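Local structure of SspB protein (Streptomyces clavuligerus, 6JUF) at residues S4-A7 against E8-S12. The protein probably takes part, as a metal-binding DNase component, in the SspABCD-SspE system that senses DNA phosphorothioation and defends bacteria against phage. Numbering follows the deposited sequence.
Sequences SRLA and EAAHS
Ser4 holds OG between its own backbone N and carbonyl carbon (chi1 79°), while Glu8 sets CG beside its backbone N and runs extended beyond it (chi2 -176°), which carries the carboxylate back along the helix to the serine. There OG gives a weak hydrogen bond to Glu8 OE1 at 3.1 Å. On the way Glu8 CG comes within 3.3 Å of Ser4 O, lying beyond the oxygen and to one side of the carbonyl plane. That same oxygen takes the N-H of Glu8 in the plane of the carbonyl (Ser4 O to Glu8 N 3.2 Å); the pair is thus joined twice, through the backbone and, weakly, through the side chains. Ser4 stands at the N-cap of the short helix 5-9, yet its side chain makes no capping bond; the hydroxyl turns to the carboxylate one turn on. The next i to i+4 bond joins Ala9 N to Arg5 O at 3.0 Å, the donor tilted 19° out of the carbonyl plane. At the C-terminal end Leu6 O accepts Ala10 N at 2.8 Å and, weakly, Ala9 N at 3.1 Å, a forked acceptor just where Ala10 leaves helical geometry. Leu6, with CG opposite its backbone N, brings CD1 to within 4.1 Å of Ala10 CB; its side chain also packs on Val133 of helix 129-137 and Val156 of helix 145-159. From the surrounding chain Lys125 NZ donates to Ala7 O and Ser120 OG to Ala9 O, while Arg5 NH1 forms a salt bridge with Asp3.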
loop_
_atom_site.group_PDB
_atom_site.type_symbol
_atom_site.label_atom_id
_atom_site.label_comp_id
_atom_site.label_asym_id
_atom_site.label_seq_id
_atom_site.Cartn_x
_atom_site.Cartn_y
_atom_site.Cartn_z
ATOM N N SER B 4 -11.571 33.474 9.758
ATOM C CA SER B 4 -12.099 32.786 8.592
ATOM C C SER B 4 -11.028 32.048 7.774
ATOM O O SER B 4 -11.161 31.901 6.570
ATOM C CB SER B 4 -12.854 33.763 7.702
ATOM O OG SER B 4 -11.943 34.518 6.924
ATOM N N ARG B 5 -9.967 31.616 8.431
ATOM C CA ARG B 5 -8.864 30.964 7.751
ATOM C C ARG B 5 -9.358 29.720 7.018
ATOM O O ARG B 5 -8.929 29.409 5.891
ATOM C CB ARG B 5 -7.758 30.592 8.725
ATOM C CG ARG B 5 -6.876 31.785 9.115
ATOM C CD ARG B 5 -6.780 31.875 10.608
ATOM N NE ARG B 5 -5.592 31.245 11.140
ATOM C CZ ARG B 5 -5.530 30.680 12.347
ATOM N NH1 ARG B 5 -6.610 30.626 13.120
ATOM N NH2 ARG B 5 -4.397 30.134 12.761
ATOM N N LEU B 6 -10.289 29.023 7.641
ATOM C CA LEU B 6 -10.694 27.733 7.076
ATOM C C LEU B 6 -11.459 27.956 5.751
ATOM O O LEU B 6 -11.211 27.267 4.739
ATOM C CB LEU B 6 -11.534 26.932 8.092
ATOM C CG LEU B 6 -11.961 25.533 7.557
ATOM C CD1 LEU B 6 -10.760 24.632 7.158
ATOM C CD2 LEU B 6 -12.881 24.793 8.530
ATOM N N ALA B 7 -12.384 28.916 5.736
ATOM C CA ALA B 7 -13.069 29.249 4.492
ATOM C C ALA B 7 -12.116 29.658 3.378
ATOM O O ALA B 7 -12.350 29.374 2.210
ATOM C CB ALA B 7 -14.075 30.370 4.755
ATOM N N GLU B 8 -11.064 30.387 3.714
ATOM C CA GLU B 8 -10.158 30.849 2.695
ATOM C C GLU B 8 -9.346 29.695 2.106
ATOM O O GLU B 8 -8.992 29.702 0.918
ATOM C CB GLU B 8 -9.271 31.931 3.248
ATOM C CG GLU B 8 -10.072 33.152 3.662
ATOM C CD GLU B 8 -9.172 34.272 4.117
ATOM O OE1 GLU B 8 -9.399 34.779 5.235
ATOM O OE2 GLU B 8 -8.234 34.625 3.351
ATOM N N ALA B 9 -9.086 28.708 2.946
ATOM C CA ALA B 9 -8.253 27.579 2.575
ATOM C C ALA B 9 -9.064 26.502 1.849
ATOM O O ALA B 9 -8.539 25.798 0.963
ATOM C CB ALA B 9 -7.578 26.970 3.800
ATOM N N ALA B 10 -10.307 26.319 2.286
ATOM C CA ALA B 10 -11.033 25.101 1.908
ATOM C C ALA B 10 -12.488 25.284 1.489
ATOM O O ALA B 10 -13.180 26.153 1.976
ATOM C CB ALA B 10 -10.944 24.107 3.070
ATOM N N HIS B 11 -12.942 24.388 0.598
ATOM C CA HIS B 11 -14.362 24.299 0.290
ATOM C C HIS B 11 -15.096 23.627 1.429
ATOM O O HIS B 11 -14.504 22.848 2.225
ATOM C CB HIS B 11 -14.522 23.371 -0.910
ATOM C CG HIS B 11 -13.931 23.906 -2.182
ATOM N ND1 HIS B 11 -14.326 25.062 -2.749
ATOM C CD2 HIS B 11 -12.928 23.400 -2.979
ATOM C CE1 HIS B 11 -13.626 25.256 -3.889
ATOM N NE2 HIS B 11 -12.777 24.236 -4.030
ATOM N N SER B 12 -16.396 23.863 1.520
ATOM C CA SER B 12 -17.247 23.247 2.545
ATOM C C SER B 12 -17.613 21.825 2.077
ATOM O O SER B 12 -18.615 21.578 1.424
ATOM C CB SER B 12 -18.510 24.093 2.776
ATOM O OG SER B 12 -19.243 23.467 3.793
#